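Local structure of cytochrome P450 (CYP102L1) (Mycobacterium phage Adler, 6N6Q) at residues 137-149 / 435-447. The protein is a haem-containing cytochrome P450 encoded by a mycobacteriophage, probably a monooxygenase that activates oxygen at its haem iron to oxidise a still undefined substrate. Residues are numbered along the deposited sequence; the frame is centred on the assembly and turned at random.
Sequences IDAWNTRAQNNSW and AILHQFELEPRPG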
loop_
_atom_site.group_PDB
_atom_site.type_symbol
_atom_site.label_atom_id
_atom_site.label_comp_id
_atom_site.label_asym_id
_atom_site.label_seq_id
_atom_site.Cartn_x
_atom_site.Cartn_y
_atom_site.Cartn_z
ATOM N N ILE A 137 1.551 -11.939 17.136
ATOM C CA ILE A 137 2.643 -12.102 18.092
ATOM C C ILE A 137 2.532 -13.443 18.804
ATOM O O ILE A 137 3.538 -14.128 19.030
ATOM C CB ILE A 137 2.656 -10.929 19.090
ATOM C CG1 ILE A 137 2.879 -9.605 18.357
ATOM C CG2 ILE A 137 3.719 -11.141 20.153
ATOM C CD1 ILE A 137 4.182 -9.543 17.596
ATOM N N ASP A 138 1.309 -13.842 19.160
ATOM C CA ASP A 138 1.109 -15.138 19.800
ATOM C C ASP A 138 1.540 -16.277 18.887
ATOM O O ASP A 138 2.170 -17.241 19.338
ATOM C CB ASP A 138 -0.354 -15.301 20.209
ATOM C CG ASP A 138 -0.755 -14.360 21.330
ATOM O OD1 ASP A 138 0.136 -13.690 21.894
ATOM O OD2 ASP A 138 -1.963 -14.290 21.644
ATOM N N ALA A 139 1.209 -16.186 17.597
ATOM C CA ALA A 139 1.642 -17.211 16.653
ATOM C C ALA A 139 3.154 -17.194 16.478
ATOM O O ALA A 139 3.786 -18.253 16.370
ATOM C CB ALA A 139 0.942 -17.018 15.309
ATOM N N TRP A 140 3.758 -16.002 16.456
ATOM C CA TRP A 140 5.204 -15.903 16.305
ATOM C C TRP A 140 5.954 -16.337 17.558
ATOM O O TRP A 140 7.162 -16.585 17.483
ATOM C CB TRP A 140 5.597 -14.475 15.919
ATOM C CG TRP A 140 5.406 -14.188 14.457
ATOM C CD1 TRP A 140 4.766 -14.977 13.545
ATOM C CD2 TRP A 140 5.867 -13.038 13.737
ATOM N NE1 TRP A 140 4.797 -14.389 12.304
ATOM C CE2 TRP A 140 5.467 -13.198 12.395
ATOM C CE3 TRP A 140 6.577 -11.887 14.096
ATOM C CZ2 TRP A 140 5.754 -12.252 11.412
ATOM C CZ3 TRP A 140 6.864 -10.951 13.119
ATOM C CH2 TRP A 140 6.450 -11.139 11.794
ATOM N N ASN A 141 5.275 -16.427 18.704
ATOM C CA ASN A 141 5.906 -16.995 19.892
ATOM C C ASN A 141 6.285 -18.451 19.657
ATOM O O ASN A 141 7.404 -18.876 19.976
ATOM C CB ASN A 141 4.974 -16.876 21.099
ATOM C CG ASN A 141 4.896 -15.464 21.645
ATOM O OD1 ASN A 141 5.826 -14.670 21.489
ATOM N ND2 ASN A 141 3.785 -15.145 22.299
ATOM N N THR A 142 5.361 -19.233 19.094
ATOM C CA THR A 142 5.632 -20.643 18.835
ATOM C C THR A 142 6.756 -20.812 17.818
ATOM O O THR A 142 7.577 -21.728 17.935
ATOM C CB THR A 142 4.360 -21.336 18.346
ATOM O OG1 THR A 142 3.286 -21.055 19.252
ATOM C CG2 THR A 142 4.567 -22.841 18.266
ATOM N N ARG A 143 6.811 -19.932 16.815
ATOM C CA ARG A 143 7.871 -20.022 15.819
ATOM C C ARG A 143 9.218 -19.611 16.397
ATOM O O ARG A 143 10.251 -20.176 16.019
ATOM C CB ARG A 143 7.520 -19.163 14.605
ATOM C CG ARG A 143 6.095 -19.366 14.121
ATOM C CD ARG A 143 5.885 -18.786 12.739
ATOM N NE ARG A 143 6.796 -19.376 11.764
ATOM C CZ ARG A 143 6.622 -19.313 10.450
ATOM N NH1 ARG A 143 5.562 -18.691 9.949
ATOM N NH2 ARG A 143 7.503 -19.876 9.636
ATOM N N ALA A 144 9.231 -18.635 17.307
ATOM C CA ALA A 144 10.469 -18.283 17.994
ATOM C C ALA A 144 10.932 -19.417 18.897
ATOM O O ALA A 144 12.136 -19.667 19.025
ATOM C CB ALA A 144 10.274 -17.000 18.801
ATOM N N GLN A 145 9.985 -20.112 19.531
ATOM C CA GLN A 145 10.325 -21.238 20.393
ATOM C C GLN A 145 10.945 -22.381 19.598
ATOM O O GLN A 145 11.851 -23.067 20.086
ATOM C CB GLN A 145 9.073 -21.705 21.137
ATOM C CG GLN A 145 9.107 -23.141 21.624
ATOM C CD GLN A 145 7.767 -23.591 22.171
ATOM O OE1 GLN A 145 6.765 -22.887 22.044
ATOM N NE2 GLN A 145 7.742 -24.768 22.786
ATOM N N ASN A 146 10.478 -22.594 18.370
ATOM C CA ASN A 146 10.961 -23.680 17.528
ATOM C C ASN A 146 12.127 -23.271 16.638
ATOM O O ASN A 146 12.545 -24.066 15.789
ATOM C CB ASN A 146 9.817 -24.229 16.671
ATOM C CG ASN A 146 8.702 -24.829 17.505
ATOM O OD1 ASN A 146 8.902 -25.182 18.668
ATOM N ND2 ASN A 146 7.519 -24.950 16.914
ATOM N N ASN A 147 12.658 -22.058 16.811
ATOM C CA ASN A 147 13.844 -21.598 16.085
ATOM C C ASN A 147 13.636 -21.697 14.573
ATOM O O ASN A 147 14.444 -22.277 13.844
ATOM C CB ASN A 147 15.084 -22.385 16.526
ATOM C CG ASN A 147 16.371 -21.611 16.324
ATOM O OD1 ASN A 147 16.814 -21.397 15.195
ATOM N ND2 ASN A 147 16.988 -21.199 17.424
ATOM N N SER A 148 12.535 -21.122 14.102
ATOM C CA SER A 148 12.101 -21.268 12.721
ATOM C C SER A 148 12.354 -19.987 11.937
ATOM O O SER A 148 12.243 -18.880 12.472
ATOM C CB SER A 148 10.614 -21.628 12.653
ATOM O OG SER A 148 10.185 -21.771 11.311
ATOM N N TRP A 149 12.694 -20.151 10.661
ATOM C CA TRP A 149 12.841 -19.017 9.760
ATOM C C TRP A 149 11.482 -18.641 9.187
ATOM O O TRP A 149 10.762 -19.494 8.658
ATOM C CB TRP A 149 13.826 -19.339 8.638
ATOM C CG TRP A 149 15.250 -19.301 9.085
ATOM C CD1 TRP A 149 16.034 -20.365 9.421
ATOM C CD2 TRP A 149 16.063 -18.134 9.256
ATOM N NE1 TRP A 149 17.287 -19.933 9.785
ATOM C CE2 TRP A 149 17.330 -18.568 9.692
ATOM C CE3 TRP A 149 15.842 -16.763 9.080
ATOM C CZ2 TRP A 149 18.372 -17.681 9.954
ATOM C CZ3 TRP A 149 16.878 -15.886 9.341
ATOM C CH2 TRP A 149 18.126 -16.347 9.774
ATOM N N ALA A 435 5.014 -3.711 18.475
ATOM C CA ALA A 435 4.804 -4.993 19.139
ATOM C C ALA A 435 5.934 -5.968 18.837
ATOM O O ALA A 435 6.386 -6.699 19.725
ATOM C CB ALA A 435 3.457 -5.584 18.725
ATOM N N ILE A 436 6.407 -5.992 17.591
ATOM C CA ILE A 436 7.466 -6.926 17.215
ATOM C C ILE A 436 8.767 -6.578 17.931
ATOM O O ILE A 436 9.431 -7.451 18.503
ATOM C CB ILE A 436 7.639 -6.945 15.685
ATOM C CG1 ILE A 436 6.408 -7.569 15.024
ATOM C CG2 ILE A 436 8.902 -7.699 15.294
ATOM C CD1 ILE A 436 6.395 -7.459 13.517
ATOM N N LEU A 437 9.145 -5.296 17.919
ATOM C CA LEU A 437 10.374 -4.876 18.589
ATOM C C LEU A 437 10.289 -5.058 20.098
ATOM O O LEU A 437 11.310 -5.308 20.750
ATOM C CB LEU A 437 10.679 -3.418 18.259
ATOM C CG LEU A 437 11.138 -3.113 16.835
ATOM C CD1 LEU A 437 11.371 -1.625 16.682
ATOM C CD2 LEU A 437 12.399 -3.897 16.512
ATOM N N HIS A 438 9.092 -4.928 20.669
ATOM C CA HIS A 438 8.919 -5.084 22.107
ATOM C C HIS A 438 8.995 -6.544 22.539
ATOM O O HIS A 438 9.516 -6.837 23.622
ATOM C CB HIS A 438 7.580 -4.475 22.531
ATOM C CG HIS A 438 7.340 -4.498 24.006
ATOM N ND1 HIS A 438 6.863 -5.610 24.665
ATOM C CD2 HIS A 438 7.497 -3.539 24.950
ATOM C CE1 HIS A 438 6.745 -5.338 25.953
ATOM N NE2 HIS A 438 7.123 -4.088 26.152
ATOM N N GLN A 439 8.503 -7.464 21.710
ATOM C CA GLN A 439 8.400 -8.871 22.068
ATOM C C GLN A 439 9.546 -9.724 21.546
ATOM O O GLN A 439 9.927 -10.696 22.209
ATOM C CB GLN A 439 7.080 -9.452 21.547
ATOM C CG GLN A 439 5.847 -8.777 22.109
ATOM C CD GLN A 439 5.731 -8.947 23.609
ATOM O OE1 GLN A 439 5.708 -7.970 24.356
ATOM N NE2 GLN A 439 5.655 -10.195 24.057
ATOM N N PHE A 440 10.097 -9.403 20.379
ATOM C CA PHE A 440 11.104 -10.239 19.746
ATOM C C PHE A 440 12.343 -9.420 19.416
ATOM O O PHE A 440 12.309 -8.188 19.365
ATOM C CB PHE A 440 10.579 -10.888 18.457
ATOM C CG PHE A 440 9.284 -11.623 18.629
ATOM C CD1 PHE A 440 9.264 -12.905 19.152
ATOM C CD2 PHE A 440 8.086 -11.038 18.256
ATOM C CE1 PHE A 440 8.074 -13.584 19.308
ATOM C CE2 PHE A 440 6.893 -11.713 18.409
ATOM C CZ PHE A 440 6.887 -12.988 18.936
ATOM N N GLU A 441 13.443 -10.132 19.192
ATOM C CA GLU A 441 14.627 -9.577 18.559
ATOM C C GLU A 441 14.809 -10.237 17.198
ATOM O O GLU A 441 14.458 -11.404 17.004
ATOM C CB GLU A 441 15.877 -9.767 19.425
ATOM C CG GLU A 441 16.245 -11.208 19.716
ATOM C CD GLU A 441 17.348 -11.316 20.750
ATOM O OE1 GLU A 441 17.434 -10.423 21.620
ATOM O OE2 GLU A 441 18.133 -12.287 20.691
ATOM N N LEU A 442 15.346 -9.473 16.252
ATOM C CA LEU A 442 15.347 -9.852 14.846
ATOM C C LEU A 442 16.720 -10.386 14.455
ATOM O O LEU A 442 17.731 -9.699 14.628
ATOM C CB LEU A 442 14.966 -8.657 13.973
ATOM C CG LEU A 442 13.774 -7.821 14.447
ATOM C CD1 LEU A 442 13.649 -6.548 13.625
ATOM C CD2 LEU A 442 12.487 -8.625 14.381
ATOM N N GLU A 443 16.750 -11.606 13.924
ATOM C CA GLU A 443 17.979 -12.196 13.408
ATOM C C GLU A 443 17.890 -12.298 11.893
ATOM O O GLU A 443 17.069 -13.074 11.378
ATOM C CB GLU A 443 18.222 -13.577 14.022
ATOM C CG GLU A 443 19.491 -14.260 13.527
ATOM C CD GLU A 443 19.660 -15.664 14.081
ATOM O OE1 GLU A 443 18.853 -16.069 14.944
ATOM O OE2 GLU A 443 20.602 -16.365 13.652
ATOM N N PRO A 444 18.688 -11.546 11.142
ATOM C CA PRO A 444 18.665 -11.662 9.683
ATOM C C PRO A 444 19.383 -12.924 9.222
ATOM O O PRO A 444 20.087 -13.591 9.981
ATOM C CB PRO A 444 19.405 -10.404 9.220
ATOM C CG PRO A 444 20.365 -10.131 10.327
ATOM C CD PRO A 444 19.656 -10.534 11.600
ATOM N N ARG A 445 19.187 -13.243 7.945
ATOM C CA ARG A 445 19.828 -14.404 7.342
ATOM C C ARG A 445 21.222 -14.027 6.860
ATOM O O ARG A 445 21.354 -13.101 6.047
ATOM C CB ARG A 445 19.002 -14.934 6.183
ATOM C CG ARG A 445 19.629 -16.124 5.480
ATOM C CD ARG A 445 18.623 -16.829 4.594
ATOM N NE ARG A 445 17.625 -17.555 5.374
ATOM C CZ ARG A 445 17.746 -18.830 5.733
ATOM N NH1 ARG A 445 18.823 -19.519 5.384
ATOM N NH2 ARG A 445 16.789 -19.417 6.439
ATOM N N PRO A 446 22.274 -14.698 7.325
ATOM C CA PRO A 446 23.631 -14.331 6.897
ATOM C C PRO A 446 23.821 -14.551 5.403
ATOM O O PRO A 446 23.342 -15.533 4.832
ATOM C CB PRO A 446 24.529 -15.261 7.723
ATOM C CG PRO A 446 23.677 -15.685 8.885
ATOM C CD PRO A 446 22.281 -15.755 8.350
ATOM N N GLY A 447 24.528 -13.614 4.770
ATOM C CA GLY A 447 24.766 -13.658 3.345
ATOM C C GLY A 447 23.657 -13.090 2.489
ATOM O O GLY A 447 23.905 -12.756 1.324
HETATM O O HOH W 1 4.672 -12.696 23.052
#
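Phe440 pushes its ring between Ile137, Trp140, Asn141 and Ala144 of helix 119-145. On one flank its CE2 lies 3.6 Å from Ile137 CD1; the two side chains run past each other in opposite directions. The carbonyl O of Ile137 sits at the ring edge, near its plane, 3.5 Å from Phe440 CZ, while Asn141 OD1 approaches the same CZ to 3.2 Å, its amide turned well out of the ring plane. Trp140 adds CB beside that ring and, through CZ3, meets Ile436 CD1 at 3.5 Å. In Ile137, chi1 and chi2 together carry CD1 to Phe440 and Ile436, and CG2 touches both Phe440 CE2 and Gln439 CG.

At the far end, Trp149 and Arg445 form a cation-pi pair: Arg445 CZ stands 4.0 Å from the centroid of the Trp149 five-membered ring, 11° off its normal. The guanidinium is inclined 47° to the indole, so NH2 leads onto the face. A bend at chi3 (-71°) of Arg445 folds it back over the ring.

Around this shell, one water accepts from both Asn141 ND2 and Gln439 NE2, and Asn469 ND2 donates to Asn141 OD1. Trp140 NE1 is hydrogen-bonded to Glu155. Strand 464-469 pairs between 440-444 and 150-151, and Glu443 forms salt bridges to its Arg466 and Arg468.

No direct hydrogen bond crosses between the segments. Apolar packing and the water join helix 137-145 to Phe440 and the end of helix 435-439, whereas the cation-pi pair links them beyond helix and strand, beside this small antiparallel sheet of the P450 fold. The fit therefore rests on side-chain shape and a cationic face contact, the Asn141 amide being met by water and Asn469.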